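Local structure of mevalonate kinase, putative (2HFS) at residues 136-140 and 159-164; 115-119 and 146-150. The protein probably catalyses the ATP-dependent phosphorylation of (R)-mevalonate to (R)-5-phosphomevalonate, an early step of isoprenoid and sterol biosynthesis. The contacts are given in a common frame with arbitrary orientation. Numbering follows the deposited sequence.

Interaction 1: residues 136-140 and 159-164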
loop_
_atom_site.group_PDB
_atom_site.type_symbol
_atom_site.label_atom_id
_atom_site.label_comp_id
_atom_site.label_asym_id
_atom_site.label_seq_id
_atom_site.Cartn_x
_atom_site.Cartn_y
_atom_site.Cartn_z
ATOM N N ASP A 136 -5.055 8.372 -15.984
ATOM C CA ASP A 136 -4.628 7.926 -14.660
ATOM C C ASP A 136 -5.633 8.381 -13.606
ATOM O O ASP A 136 -6.024 7.621 -12.713
ATOM C CB ASP A 136 -3.232 8.476 -14.340
ATOM C CG ASP A 136 -2.116 7.661 -14.973
ATOM O OD1 ASP A 136 -2.362 6.544 -15.511
ATOM O OD2 ASP A 136 -0.936 8.059 -14.953
ATOM N N GLU A 137 -6.060 9.633 -13.724
ATOM C CA GLU A 137 -7.102 10.165 -12.852
ATOM C C GLU A 137 -8.349 9.280 -12.867
ATOM O O GLU A 137 -8.872 8.923 -11.806
ATOM C CB GLU A 137 -7.416 11.610 -13.239
ATOM C CG GLU A 137 -8.485 12.282 -12.399
ATOM C CD GLU A 137 -8.671 13.761 -12.725
ATOM O OE1 GLU A 137 -9.415 14.434 -11.969
ATOM O OE2 GLU A 137 -8.079 14.262 -13.712
ATOM N N GLU A 138 -8.801 8.913 -14.068
ATOM C CA GLU A 138 -9.973 8.058 -14.267
ATOM C C GLU A 138 -9.801 6.651 -13.673
ATOM O O GLU A 138 -10.713 6.116 -13.009
ATOM C CB GLU A 138 -10.340 8.019 -15.765
ATOM C CG GLU A 138 -11.250 9.171 -16.197
ATOM C CD GLU A 138 -11.269 9.465 -17.693
ATOM O OE1 GLU A 138 -10.679 8.708 -18.512
ATOM O OE2 GLU A 138 -11.875 10.503 -18.061
ATOM N N VAL A 139 -8.630 6.052 -13.893
ATOM C CA VAL A 139 -8.289 4.759 -13.271
ATOM C C VAL A 139 -8.323 4.854 -11.739
ATOM O O VAL A 139 -8.924 4.001 -11.070
ATOM C CB VAL A 139 -6.881 4.267 -13.739
ATOM C CG1 VAL A 139 -6.451 3.028 -12.957
ATOM C CG2 VAL A 139 -6.911 3.964 -15.230
ATOM N N ASN A 140 -7.688 5.897 -11.204
ATOM C CA ASN A 140 -7.626 6.144 -9.756
ATOM C C ASN A 140 -9.000 6.281 -9.087
ATOM O O ASN A 140 -9.228 5.710 -8.026
ATOM C CB ASN A 140 -6.722 7.347 -9.448
ATOM C CG ASN A 140 -6.277 7.402 -7.993
ATOM O OD1 ASN A 140 -6.149 6.374 -7.318
ATOM N ND2 ASN A 140 -6.019 8.612 -7.508
ATOM N N ASN A 159 -5.166 3.439 -3.451
ATOM C CA ASN A 159 -5.442 3.530 -4.883
ATOM C C ASN A 159 -4.507 4.487 -5.603
ATOM O O ASN A 159 -4.083 4.218 -6.726
ATOM C CB ASN A 159 -6.913 3.838 -5.209
ATOM C CG ASN A 159 -7.498 4.959 -4.376
ATOM O OD1 ASN A 159 -7.992 4.733 -3.258
ATOM N ND2 ASN A 159 -7.513 6.169 -4.934
ATOM N N THR A 160 -4.164 5.590 -4.952
ATOM C CA THR A 160 -3.317 6.574 -5.604
ATOM C C THR A 160 -1.901 5.999 -5.808
ATOM O O THR A 160 -1.306 6.137 -6.883
ATOM C CB THR A 160 -3.313 7.901 -4.797
ATOM O OG1 THR A 160 -4.644 8.456 -4.770
ATOM C CG2 THR A 160 -2.521 8.967 -5.543
ATOM N N ALA A 161 -1.356 5.331 -4.791
ATOM C CA ALA A 161 -0.061 4.666 -4.932
ATOM C C ALA A 161 -0.120 3.550 -5.987
ATOM O O ALA A 161 0.783 3.403 -6.815
ATOM C CB ALA A 161 0.378 4.067 -3.577
ATOM N N ALA A 162 -1.180 2.752 -5.936
ATOM C CA ALA A 162 -1.353 1.663 -6.894
ATOM C C ALA A 162 -1.469 2.154 -8.356
ATOM O O ALA A 162 -0.962 1.508 -9.281
ATOM C CB ALA A 162 -2.555 0.804 -6.493
ATOM N N THR A 163 -2.109 3.298 -8.559
ATOM C CA THR A 163 -2.280 3.837 -9.911
ATOM C C THR A 163 -1.017 4.505 -10.450
ATOM O O THR A 163 -0.651 4.301 -11.615
ATOM C CB THR A 163 -3.426 4.852 -9.965
ATOM O OG1 THR A 163 -3.201 5.861 -8.978
ATOM C CG2 THR A 163 -4.736 4.220 -9.550
ATOM N N TYR A 164 -0.368 5.308 -9.607
ATOM C CA TYR A 164 0.759 6.145 -10.044
ATOM C C TYR A 164 2.141 5.582 -9.730
ATOM O O TYR A 164 3.083 5.920 -10.415
ATOM C CB TYR A 164 0.667 7.577 -9.448
ATOM C CG TYR A 164 -0.537 8.372 -9.906
ATOM C CD1 TYR A 164 -0.557 8.988 -11.162
ATOM C CD2 TYR A 164 -1.680 8.464 -9.104
ATOM C CE1 TYR A 164 -1.679 9.715 -11.592
ATOM C CE2 TYR A 164 -2.801 9.165 -9.520
ATOM C CZ TYR A 164 -2.797 9.789 -10.767
ATOM O OH TYR A 164 -3.910 10.479 -11.166
HETATM O O HOH W 1 -5.973 11.107 -9.434
#
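This is a polar helix-helix contact in the N-terminal part of the GHMP kinase fold, where the start of helix 136-146 meets the end of helix 157-164. The short axes pass 9.4 Å apart at 139°. Asn140 is the knob: its side chain enters a hole formed by Asn159, Thr160, Thr163 and Tyr164. Both ends of the amide are used. Asn140 OD1 accepts from Asn159 ND2 at 2.8 Å, while Asn140 ND2 donates to Thr160 OG1 at 3.1 Å and, at 3.2 Å, to a water that also lies 2.8 Å from Tyr164 OH. The Thr160 hydroxyl is also hydrogen-bonded to Gly156 O, one turn back. Apolar contact supports this: Val139 CG1 sits 4.0 Å from Thr163 CG2, and Asp136 CB lies 3.4 Å from Tyr164 CE1. Asp136 itself makes a salt bridge to Arg124, which also bonds to Thr163 O. Helix 114-130 thus backs both segments, with Val120 touching Val139, Ala162 and Thr163, and Ala162 is tied through its backbone to Tyr19 of strand 17-25.

Interaction 2: residues 115-119 and 146-150; sequences SASDV and GEGGY
The glycine-rich PSSGIGAS motif, the phosphate-binding motif of GHMP kinases, runs into the start of helix 114-130 and ends at Ser115; the helix's first turns face the chain leaving helix 136-146. Build 115-119 as regular helix (Val119 N to Ser115 O, 3.0 Å). In 146-150, residues 147-149 turn with helix-like backbone angles but lack the i to i+4 ladder; Gly149 N reaches Gly146 O at 2.8 Å, and Tyr150 turns extended (-92/158). In register, Ala116 CA lies 6.2 Å from Glu147 CA, and Val119 CA 6.1 Å from Gly146 CA. An ideal CB on Gly146 would fall 3.0 Å from Val119 CG1, too close to fit.

Glu147, folded back with chi1 and chi2 both m, has two satisfied oxygens: OE2 accepts from Ser115 OG (chi1 p) at 2.7 Å, and OE1 accepts at 2.9 Å from a water that in turn accepts from Ala116 N at 3.1 Å. Further back along the side chain, Glu147 CG meets Val119 CG2 at 3.9 Å. Tyr150 (chi1 m) lays its ring over Ser115 CB in a CH-pi contact, 3.3 Å to the centroid and 4° off the normal, and brings its OH 3.0 Å from Asp118 OD2. Asp118, chi1 t, is already served by Gln78 at OD2 and His82 at OD1.

Asp158 of helix 157-164 touches both Ala116 and Glu147. A serine closing this motif, paired with a glutamate beside Asp158, is consistent with the magnesium-binding pair of related mevalonate kinases; no metal lies here, and the two would-be ligands bond to each other instead.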
loop_
_atom_site.group_PDB
_atom_site.type_symbol
_atom_site.label_atom_id
_atom_site.label_comp_id
_atom_site.label_asym_id
_atom_site.label_seq_id
_atom_site.Cartn_x
_atom_site.Cartn_y
_atom_site.Cartn_z
ATOM N N SER A 115 -5.584 -4.776 -2.011
ATOM C CA SER A 115 -6.938 -4.637 -2.524
ATOM C C SER A 115 -7.005 -3.498 -3.550
ATOM O O SER A 115 -7.638 -3.650 -4.605
ATOM C CB SER A 115 -7.991 -4.544 -1.387
ATOM O OG SER A 115 -8.002 -3.294 -0.739
ATOM N N ALA A 116 -6.333 -2.376 -3.266
ATOM C CA ALA A 116 -6.205 -1.310 -4.259
ATOM C C ALA A 116 -5.472 -1.765 -5.526
ATOM O O ALA A 116 -5.908 -1.435 -6.618
ATOM C CB ALA A 116 -5.536 -0.066 -3.667
ATOM N N SER A 117 -4.374 -2.512 -5.376
ATOM C CA SER A 117 -3.607 -3.030 -6.538
ATOM C C SER A 117 -4.502 -3.874 -7.421
ATOM O O SER A 117 -4.408 -3.799 -8.657
ATOM C CB SER A 117 -2.379 -3.851 -6.119
ATOM O OG SER A 117 -1.737 -3.300 -4.974
ATOM N N ASP A 118 -5.363 -4.656 -6.763
ATOM C CA ASP A 118 -6.406 -5.471 -7.417
ATOM C C ASP A 118 -7.333 -4.595 -8.259
ATOM O O ASP A 118 -7.393 -4.768 -9.492
ATOM C CB ASP A 118 -7.160 -6.265 -6.342
ATOM C CG ASP A 118 -8.250 -7.192 -6.899
ATOM O OD1 ASP A 118 -8.481 -7.255 -8.127
ATOM O OD2 ASP A 118 -8.920 -7.911 -6.139
ATOM N N VAL A 119 -8.034 -3.647 -7.625
ATOM C CA VAL A 119 -8.997 -2.822 -8.373
ATOM C C VAL A 119 -8.312 -1.910 -9.384
ATOM O O VAL A 119 -8.899 -1.607 -10.410
ATOM C CB VAL A 119 -10.029 -2.035 -7.502
ATOM C CG1 VAL A 119 -11.039 -2.998 -6.870
ATOM C CG2 VAL A 119 -9.352 -1.171 -6.416
ATOM N N GLY A 146 -14.078 1.165 -6.310
ATOM C CA GLY A 146 -14.061 -0.271 -6.088
ATOM C C GLY A 146 -13.571 -0.632 -4.708
ATOM O O GLY A 146 -14.045 -1.600 -4.114
ATOM N N GLU A 147 -12.603 0.143 -4.212
ATOM C CA GLU A 147 -12.078 -0.001 -2.854
ATOM C C GLU A 147 -13.199 0.123 -1.820
ATOM O O GLU A 147 -13.053 -0.293 -0.665
ATOM C CB GLU A 147 -11.018 1.068 -2.593
ATOM C CG GLU A 147 -9.619 0.697 -3.053
ATOM C CD GLU A 147 -8.977 -0.326 -2.135
ATOM O OE1 GLU A 147 -8.116 0.069 -1.309
ATOM O OE2 GLU A 147 -9.347 -1.520 -2.226
ATOM N N GLY A 148 -14.316 0.709 -2.243
ATOM C CA GLY A 148 -15.527 0.762 -1.419
ATOM C C GLY A 148 -16.100 -0.610 -1.093
ATOM O O GLY A 148 -16.902 -0.737 -0.178
ATOM N N GLY A 149 -15.699 -1.635 -1.851
ATOM C CA GLY A 149 -16.169 -3.009 -1.634
ATOM C C GLY A 149 -15.398 -3.787 -0.576
ATOM O O GLY A 149 -15.880 -4.800 -0.059
ATOM N N TYR A 150 -14.189 -3.326 -0.272
ATOM C CA TYR A 150 -13.395 -3.868 0.835
ATOM C C TYR A 150 -13.650 -3.074 2.121
ATOM O O TYR A 150 -14.071 -1.905 2.066
ATOM C CB TYR A 150 -11.902 -3.844 0.496
ATOM C CG TYR A 150 -11.457 -4.847 -0.543
ATOM C CD1 TYR A 150 -11.434 -4.516 -1.896
ATOM C CD2 TYR A 150 -11.031 -6.125 -0.171
ATOM C CE1 TYR A 150 -11.010 -5.444 -2.858
ATOM C CE2 TYR A 150 -10.612 -7.059 -1.129
ATOM C CZ TYR A 150 -10.612 -6.710 -2.468
ATOM O OH TYR A 150 -10.176 -7.616 -3.422
HETATM O O HOH W 2 -5.890 -1.410 -0.301
#

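Helix 157-164 is where the two contacts meet: Asn159 N lies 3.5 Å from Ala116 CB, and Ala162 CB packs on the backbone of 115-119. Their segments alternate along the chain; interaction 2 takes up the turn leaving helix 136-146, whose start serves interaction 1. Helix 114-130 supplies one side of interaction 2 and backs interaction 1 through Val120 and Arg124. Interaction 1 is only partly buried, and its cross-segment bonds join neutral groups, the carboxylate of Asp136 turning to Arg124 outside. Interaction 2 is buried, Ser115 alone of its touching residues being partly exposed, yet it holds two carboxylates, each provided with donors. Ser115 and Glu147 probably lie at the phosphate and magnesium end of the active site.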